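Local coordinates for cellulase IBT99 (Metagenomes, PDB 6WBT) that hydrolyses 6-phospho-alpha-glucosides as a family 4 glycosidase, using NAD and a divalent metal ion such as manganese in its active site, at the G6P/NAD site. Numbering follows the deposited sequence.

The G6P/NAD site. Residues 13-16, 40-41, 45, 85-87, 94, 110, 119, 147, 149, 171-173, 201, 244, 266, 286, 290, 294. With G6P (6-O-phosphono-alpha-D-glucopyranose), chain B; NAD (nicotinamide-adenine-dinucleotide), chain C; MN (manganese (II) ion), chain D.
Arg87 leaves the backbone with CG anti to the backbone N (chi1 -178°) and then bends at chi3 (-64°), which lays its guanidinium alongside the NAD pyrophosphate. Arg87 NE points in plane and nearly straight at the bridging oxygen NAD O3, 3.0 Å away, while NH2 meets O2N of the nicotinamide-side phosphate. NH1 and NH2 also close end-on around OE2 of Glu110, fixing that carboxylate so that OE1, through its syn lone pair, accepts the sugar 4-hydroxyl O4 of G6P at 2.8 Å. Arg294, likewise bent at chi3, spans the two ligands: its NH2 forms salt bridges with G6P O2P and NAD O2N, the hydroxyl of Tyr16 sits over the centre of its guanidinium, and NE holds Thr15 OG1, which in turn binds NAD O1N. Extended Arg94 directs NH1 almost straight at G6P O2P, and Arg286 NH2 pairs with O3P. Arg94, Arg286 and Arg294 thus surround the phosphate, which probably accounts for the preference for a 6-phosphorylated sugar.

Manganese is held by His201 NE2 at 2.1 Å, Cys171 SG, the carboxamide oxygen O7N of NAD and, more distantly, the 2-hydroxyl O2 of G6P at 2.6 Å, in an irregular shell that may include unseen waters. The nicotinamide C4N of NAD, the hydride acceptor, lies 3.7 Å from C3 of G6P, the product glucose 6-phosphate, consistent with the family's redox-assisted mechanism. Packed over the face of His201, Tyr266 brings OH to 3.4 Å from G6P C2, where it could take the proton. Asp172, with CG in the crowded position (chi1 75°), sets OD1 2.5 Å from the anomeric hydroxyl O1 of G6P, as fits a catalytic acid.

At the far end, Asp40 OD1 takes the ribose 2'-hydroxyl NAD O2B at 2.7 Å, and Ile41 and selenomethionine Met86 sandwich the adenine. The cofactor lies in a Rossmann-type cleft, with Gly13 to Tyr16 in the glycine-rich loop between strand 5-10 and helix 17-25; G6P lies at its nicotinamide end, between Glu110, Asn149 and Asp172 and the later His201, Trp244, Tyr266 and Arg286.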
loop_
_atom_site.group_PDB
_atom_site.type_symbol
_atom_site.label_atom_id
_atom_site.label_comp_id
_atom_site.label_asym_id
_atom_site.label_seq_id
_atom_site.Cartn_x
_atom_site.Cartn_y
_atom_site.Cartn_z
ATOM N N GLY A 13 -9.137 -37.164 -23.543
ATOM C CA GLY A 13 -8.575 -37.338 -24.867
ATOM C C GLY A 13 -7.291 -36.563 -25.073
ATOM O O GLY A 13 -6.959 -36.184 -26.200
ATOM N N SER A 14 -6.564 -36.317 -23.987
ATOM C CA SER A 14 -5.314 -35.578 -24.034
ATOM C C SER A 14 -4.151 -36.527 -24.279
ATOM O O SER A 14 -4.216 -37.715 -23.952
ATOM C CB SER A 14 -5.086 -34.808 -22.731
ATOM O OG SER A 14 -3.762 -34.308 -22.664
ATOM N N THR A 15 -3.078 -35.990 -24.864
ATOM C CA THR A 15 -1.877 -36.785 -25.086
ATOM C C THR A 15 -1.143 -37.096 -23.787
ATOM O O THR A 15 -0.313 -38.011 -23.760
ATOM C CB THR A 15 -0.935 -36.066 -26.054
ATOM O OG1 THR A 15 -0.541 -34.807 -25.495
ATOM C CG2 THR A 15 -1.628 -35.828 -27.387
ATOM N N TYR A 16 -1.431 -36.362 -22.716
ATOM C CA TYR A 16 -0.837 -36.618 -21.412
ATOM C C TYR A 16 -1.698 -37.517 -20.536
ATOM O O TYR A 16 -1.299 -37.821 -19.408
ATOM C CB TYR A 16 -0.573 -35.297 -20.680
ATOM C CG TYR A 16 0.368 -34.364 -21.408
ATOM C CD1 TYR A 16 -0.120 -33.282 -22.129
ATOM C CD2 TYR A 16 1.741 -34.565 -21.374
ATOM C CE1 TYR A 16 0.735 -32.425 -22.795
ATOM C CE2 TYR A 16 2.605 -33.712 -22.038
ATOM C CZ TYR A 16 2.096 -32.645 -22.747
ATOM O OH TYR A 16 2.951 -31.794 -23.410
ATOM N N ASP A 40 -14.623 -35.839 -21.391
ATOM C CA ASP A 40 -14.186 -35.037 -22.523
ATOM C C ASP A 40 -15.411 -34.635 -23.327
ATOM O O ASP A 40 -16.481 -35.239 -23.209
ATOM C CB ASP A 40 -13.188 -35.803 -23.396
ATOM C CG ASP A 40 -12.316 -34.888 -24.219
ATOM O OD1 ASP A 40 -12.854 -33.965 -24.871
ATOM O OD2 ASP A 40 -11.084 -35.089 -24.202
ATOM N N ILE A 41 -15.242 -33.594 -24.144
ATOM C CA ILE A 41 -16.303 -33.165 -25.048
ATOM C C ILE A 41 -16.197 -33.825 -26.417
ATOM O O ILE A 41 -17.175 -33.813 -27.176
ATOM C CB ILE A 41 -16.310 -31.634 -25.218
ATOM C CG1 ILE A 41 -15.020 -31.166 -25.889
ATOM C CG2 ILE A 41 -16.497 -30.949 -23.872
ATOM C CD1 ILE A 41 -15.009 -29.695 -26.221
ATOM N N ARG A 45 -12.331 -38.972 -29.958
ATOM C CA ARG A 45 -10.935 -38.805 -29.562
ATOM C C ARG A 45 -10.672 -39.422 -28.196
ATOM O O ARG A 45 -9.613 -40.020 -27.971
ATOM C CB ARG A 45 -10.558 -37.324 -29.561
ATOM C CG ARG A 45 -9.118 -37.053 -29.146
ATOM C CD ARG A 45 -8.837 -35.563 -29.039
ATOM N NE ARG A 45 -7.467 -35.298 -28.606
ATOM C CZ ARG A 45 -6.451 -35.079 -29.435
ATOM N NH1 ARG A 45 -6.646 -35.088 -30.746
ATOM N NH2 ARG A 45 -5.238 -34.848 -28.951
ATOM N N GLN A 85 -7.047 -31.014 -17.825
ATOM C CA GLN A 85 -5.989 -30.918 -18.824
ATOM C C GLN A 85 -6.618 -30.662 -20.192
ATOM O O GLN A 85 -6.282 -31.300 -21.191
ATOM C CB GLN A 85 -5.119 -32.174 -18.823
ATOM C CG GLN A 85 -5.887 -33.479 -18.961
ATOM C CD GLN A 85 -4.974 -34.688 -18.970
ATOM O OE1 GLN A 85 -3.843 -34.630 -18.487
ATOM N NE2 GLN A 85 -5.459 -35.792 -19.526
HETATM N N MSE A 86 -7.548 -29.715 -20.245
HETATM C CA MSE A 86 -8.244 -29.392 -21.484
HETATM C C MSE A 86 -7.389 -28.521 -22.395
HETATM O O MSE A 86 -6.492 -27.813 -21.938
HETATM C CB MSE A 86 -9.567 -28.682 -21.184
HETATM C CG MSE A 86 -9.399 -27.286 -20.601
HETATM SE SE MSE A 86 -11.093 -26.374 -20.280
HETATM C CE MSE A 86 -11.837 -27.582 -18.942
ATOM N N ARG A 87 -7.674 -28.587 -23.695
ATOM C CA ARG A 87 -7.074 -27.705 -24.695
ATOM C C ARG A 87 -8.215 -27.251 -25.600
ATOM O O ARG A 87 -8.519 -27.904 -26.601
ATOM C CB ARG A 87 -5.966 -28.404 -25.480
ATOM C CG ARG A 87 -5.282 -27.507 -26.500
ATOM C CD ARG A 87 -4.300 -28.278 -27.365
ATOM N NE ARG A 87 -3.188 -28.827 -26.593
ATOM C CZ ARG A 87 -2.056 -28.175 -26.347
ATOM N NH1 ARG A 87 -1.883 -26.945 -26.811
ATOM N NH2 ARG A 87 -1.097 -28.753 -25.638
ATOM N N ARG A 94 -4.250 -24.479 -32.192
ATOM C CA ARG A 94 -2.920 -24.076 -31.748
ATOM C C ARG A 94 -2.027 -23.717 -32.929
ATOM O O ARG A 94 -1.308 -22.712 -32.886
ATOM C CB ARG A 94 -2.280 -25.184 -30.913
ATOM C CG ARG A 94 -0.861 -24.866 -30.478
ATOM C CD ARG A 94 -0.271 -25.964 -29.614
ATOM N NE ARG A 94 1.104 -25.659 -29.233
ATOM C CZ ARG A 94 1.844 -26.413 -28.427
ATOM N NH1 ARG A 94 1.342 -27.525 -27.908
ATOM N NH2 ARG A 94 3.086 -26.051 -28.139
ATOM N N GLU A 110 2.649 -21.231 -27.731
ATOM C CA GLU A 110 1.434 -21.814 -27.172
ATOM C C GLU A 110 0.819 -20.906 -26.114
ATOM O O GLU A 110 -0.386 -20.634 -26.137
ATOM C CB GLU A 110 1.744 -23.190 -26.580
ATOM C CG GLU A 110 0.544 -23.888 -25.962
ATOM C CD GLU A 110 0.945 -24.974 -24.983
ATOM O OE1 GLU A 110 1.812 -24.709 -24.124
ATOM O OE2 GLU A 110 0.398 -26.093 -25.075
ATOM N N TYR A 119 -5.142 -18.245 -27.069
ATOM C CA TYR A 119 -5.443 -19.500 -26.391
ATOM C C TYR A 119 -6.086 -19.256 -25.031
ATOM O O TYR A 119 -6.920 -20.051 -24.584
ATOM C CB TYR A 119 -4.161 -20.322 -26.245
ATOM C CG TYR A 119 -4.340 -21.701 -25.650
ATOM C CD1 TYR A 119 -5.519 -22.415 -25.822
ATOM C CD2 TYR A 119 -3.321 -22.289 -24.913
ATOM C CE1 TYR A 119 -5.678 -23.675 -25.274
ATOM C CE2 TYR A 119 -3.470 -23.545 -24.363
ATOM C CZ TYR A 119 -4.649 -24.234 -24.546
ATOM O OH TYR A 119 -4.794 -25.486 -23.995
ATOM N N TYR A 147 -3.978 -27.817 -14.294
ATOM C CA TYR A 147 -2.683 -27.563 -14.909
ATOM C C TYR A 147 -2.832 -27.317 -16.404
ATOM O O TYR A 147 -1.880 -27.522 -17.161
ATOM C CB TYR A 147 -1.709 -28.714 -14.641
ATOM C CG TYR A 147 -2.218 -30.079 -15.045
ATOM C CD1 TYR A 147 -2.992 -30.838 -14.177
ATOM C CD2 TYR A 147 -1.911 -30.615 -16.288
ATOM C CE1 TYR A 147 -3.455 -32.087 -14.539
ATOM C CE2 TYR A 147 -2.368 -31.863 -16.659
ATOM C CZ TYR A 147 -3.139 -32.594 -15.781
ATOM O OH TYR A 147 -3.593 -33.836 -16.153
ATOM N N ASN A 149 -3.265 -24.925 -19.722
ATOM C CA ASN A 149 -2.678 -23.664 -20.138
ATOM C C ASN A 149 -3.678 -22.826 -20.921
ATOM O O ASN A 149 -4.638 -23.353 -21.492
ATOM C CB ASN A 149 -1.433 -23.922 -20.992
ATOM C CG ASN A 149 -0.184 -24.128 -20.158
ATOM O OD1 ASN A 149 -0.086 -23.634 -19.034
ATOM N ND2 ASN A 149 0.784 -24.852 -20.708
ATOM N N CYS A 171 1.923 -25.705 -12.548
ATOM C CA CYS A 171 2.669 -25.751 -13.797
ATOM C C CYS A 171 3.913 -26.601 -13.585
ATOM O O CYS A 171 4.507 -26.590 -12.505
ATOM C CB CYS A 171 3.058 -24.346 -14.269
ATOM S SG CYS A 171 4.139 -24.310 -15.715
ATOM N N ASP A 172 4.302 -27.333 -14.628
ATOM C CA ASP A 172 5.444 -28.235 -14.552
ATOM C C ASP A 172 6.706 -27.666 -15.191
ATOM O O ASP A 172 7.747 -28.327 -15.160
ATOM C CB ASP A 172 5.102 -29.582 -15.202
ATOM C CG ASP A 172 5.080 -29.514 -16.718
ATOM O OD1 ASP A 172 4.683 -28.467 -17.265
ATOM O OD2 ASP A 172 5.461 -30.512 -17.364
HETATM N N MSE A 173 6.641 -26.470 -15.769
HETATM C CA MSE A 173 7.820 -25.855 -16.376
HETATM C C MSE A 173 8.926 -25.561 -15.349
HETATM O O MSE A 173 10.095 -25.837 -15.624
HETATM C CB MSE A 173 7.439 -24.575 -17.128
HETATM C CG MSE A 173 8.572 -23.965 -17.943
HETATM SE SE MSE A 173 9.094 -25.070 -19.465
HETATM C CE MSE A 173 10.816 -25.702 -18.811
ATOM N N HIS A 201 5.122 -18.993 -16.432
ATOM C CA HIS A 201 6.033 -18.835 -17.567
ATOM C C HIS A 201 6.619 -17.427 -17.611
ATOM O O HIS A 201 6.829 -16.856 -18.685
ATOM C CB HIS A 201 5.342 -19.178 -18.892
ATOM C CG HIS A 201 4.797 -20.572 -18.947
ATOM N ND1 HIS A 201 3.863 -20.967 -19.881
ATOM C CD2 HIS A 201 5.057 -21.662 -18.188
ATOM C CE1 HIS A 201 3.570 -22.242 -19.693
ATOM N NE2 HIS A 201 4.280 -22.687 -18.673
ATOM N N TRP A 244 13.437 -28.423 -27.673
ATOM C CA TRP A 244 13.700 -28.273 -26.245
ATOM C C TRP A 244 15.178 -28.041 -25.963
ATOM O O TRP A 244 15.521 -27.390 -24.970
ATOM C CB TRP A 244 13.201 -29.497 -25.477
ATOM C CG TRP A 244 11.749 -29.428 -25.107
ATOM C CD1 TRP A 244 10.775 -30.325 -25.436
ATOM C CD2 TRP A 244 11.105 -28.401 -24.341
ATOM N NE1 TRP A 244 9.567 -29.924 -24.920
ATOM C CE2 TRP A 244 9.743 -28.745 -24.245
ATOM C CE3 TRP A 244 11.549 -27.225 -23.727
ATOM C CZ2 TRP A 244 8.821 -27.957 -23.560
ATOM C CZ3 TRP A 244 10.631 -26.443 -23.049
ATOM C CH2 TRP A 244 9.284 -26.813 -22.970
ATOM N N TYR A 266 10.733 -19.629 -20.197
ATOM C CA TYR A 266 9.867 -18.901 -21.119
ATOM C C TYR A 266 10.245 -17.434 -21.293
ATOM O O TYR A 266 9.582 -16.744 -22.076
ATOM C CB TYR A 266 8.413 -19.010 -20.663
ATOM C CG TYR A 266 7.725 -20.264 -21.151
ATOM C CD1 TYR A 266 7.086 -20.291 -22.382
ATOM C CD2 TYR A 266 7.721 -21.422 -20.386
ATOM C CE1 TYR A 266 6.457 -21.433 -22.837
ATOM C CE2 TYR A 266 7.094 -22.569 -20.833
ATOM C CZ TYR A 266 6.464 -22.570 -22.058
ATOM O OH TYR A 266 5.838 -23.710 -22.508
ATOM N N ARG A 286 5.435 -25.159 -33.733
ATOM C CA ARG A 286 5.546 -26.128 -32.648
ATOM C C ARG A 286 4.286 -26.979 -32.530
ATOM O O ARG A 286 4.364 -28.179 -32.238
ATOM C CB ARG A 286 5.832 -25.402 -31.332
ATOM C CG ARG A 286 5.890 -26.308 -30.114
ATOM C CD ARG A 286 6.905 -27.424 -30.300
ATOM N NE ARG A 286 6.883 -28.381 -29.198
ATOM C CZ ARG A 286 7.613 -29.491 -29.161
ATOM N NH1 ARG A 286 8.423 -29.788 -30.169
ATOM N NH2 ARG A 286 7.531 -30.305 -28.118
ATOM N N VAL A 290 4.032 -31.310 -32.611
ATOM C CA VAL A 290 3.388 -32.245 -31.697
ATOM C C VAL A 290 2.245 -32.985 -32.377
ATOM O O VAL A 290 1.837 -34.053 -31.907
ATOM C CB VAL A 290 2.898 -31.520 -30.427
ATOM C CG1 VAL A 290 4.019 -30.684 -29.829
ATOM C CG2 VAL A 290 1.683 -30.661 -30.729
ATOM N N ARG A 294 3.832 -36.140 -30.848
ATOM C CA ARG A 294 3.169 -36.676 -29.663
ATOM C C ARG A 294 1.742 -37.114 -29.971
ATOM O O ARG A 294 1.289 -38.156 -29.484
ATOM C CB ARG A 294 3.186 -35.642 -28.535
ATOM C CG ARG A 294 2.668 -36.179 -27.208
ATOM C CD ARG A 294 2.850 -35.186 -26.065
ATOM N NE ARG A 294 1.989 -34.014 -26.194
ATOM C CZ ARG A 294 2.427 -32.785 -26.451
ATOM N NH1 ARG A 294 3.725 -32.560 -26.604
ATOM N NH2 ARG A 294 1.568 -31.780 -26.549
HETATM C C1 G6P B . 6.074 -27.462 -20.389
HETATM C C2 G6P B . 5.268 -26.169 -20.296
HETATM C C3 G6P B . 3.953 -26.286 -21.057
HETATM C C4 G6P B . 4.201 -26.796 -22.472
HETATM C C5 G6P B . 5.000 -28.092 -22.407
HETATM C C6 G6P B . 5.251 -28.697 -23.785
HETATM O O1 G6P B . 5.381 -28.506 -19.697
HETATM O O2 G6P B . 4.997 -25.871 -18.922
HETATM O O3 G6P B . 3.312 -25.008 -21.109
HETATM O O4 G6P B . 2.951 -27.028 -23.131
HETATM O O5 G6P B . 6.245 -27.835 -21.757
HETATM O O6 G6P B . 4.556 -27.970 -24.796
HETATM P P G6P B . 4.394 -28.607 -26.266
HETATM O O1P G6P B . 4.598 -27.439 -27.199
HETATM O O2P G6P B . 3.002 -29.190 -26.268
HETATM O O3P G6P B . 5.491 -29.643 -26.326
HETATM P PA NAD C . -4.767 -32.357 -26.675
HETATM O O1A NAD C . -5.279 -31.381 -27.680
HETATM O O2A NAD C . -3.989 -33.531 -27.170
HETATM O O5B NAD C . -5.995 -32.869 -25.775
HETATM C C5B NAD C . -6.827 -31.897 -25.084
HETATM C C4B NAD C . -8.163 -32.524 -24.764
HETATM O O4B NAD C . -9.025 -31.543 -24.126
HETATM C C3B NAD C . -8.964 -33.058 -25.964
HETATM O O3B NAD C . -9.418 -34.376 -25.686
HETATM C C2B NAD C . -10.151 -32.090 -26.042
HETATM O O2B NAD C . -11.293 -32.628 -26.673
HETATM C C1B NAD C . -10.340 -31.782 -24.565
HETATM N N9A NAD C . -11.161 -30.606 -24.298
HETATM C C8A NAD C . -11.197 -29.446 -25.030
HETATM N N7A NAD C . -12.037 -28.558 -24.560
HETATM C C5A NAD C . -12.603 -29.173 -23.453
HETATM C C6A NAD C . -13.575 -28.745 -22.528
HETATM N N6A NAD C . -14.168 -27.556 -22.578
HETATM N N1A NAD C . -13.919 -29.605 -21.541
HETATM C C2A NAD C . -13.319 -30.802 -21.499
HETATM N N3A NAD C . -12.395 -31.309 -22.311
HETATM C C4A NAD C . -12.073 -30.438 -23.281
HETATM O O3 NAD C . -3.875 -31.573 -25.597
HETATM P PN NAD C . -2.464 -31.909 -24.910
HETATM O O1N NAD C . -2.525 -33.281 -24.325
HETATM O O2N NAD C . -1.369 -31.594 -25.875
HETATM O O5D NAD C . -2.458 -30.827 -23.729
HETATM C C5D NAD C . -3.594 -30.805 -22.829
HETATM C C4D NAD C . -3.523 -29.566 -21.972
HETATM O O4D NAD C . -2.435 -29.703 -21.031
HETATM C C3D NAD C . -3.243 -28.253 -22.718
HETATM O O3D NAD C . -4.110 -27.235 -22.237
HETATM C C2D NAD C . -1.790 -27.985 -22.313
HETATM O O2D NAD C . -1.365 -26.642 -22.483
HETATM C C1D NAD C . -1.827 -28.434 -20.858
HETATM N N1N NAD C . -0.464 -28.626 -20.286
HETATM C C2N NAD C . 0.031 -27.718 -19.388
HETATM C C3N NAD C . 1.306 -27.864 -18.865
HETATM C C7N NAD C . 1.768 -26.861 -17.838
HETATM O O7N NAD C . 2.947 -26.520 -17.816
HETATM N N7N NAD C . 0.872 -26.413 -16.970
HETATM C C4N NAD C . 2.093 -28.930 -19.290
HETATM C C5N NAD C . 1.570 -29.856 -20.167
HETATM C C6N NAD C . 0.291 -29.689 -20.650
HETATM MN MN MN D . 3.170 -24.329 -17.936
HETATM O O HOH W 1 1.372 -28.890 -23.705
#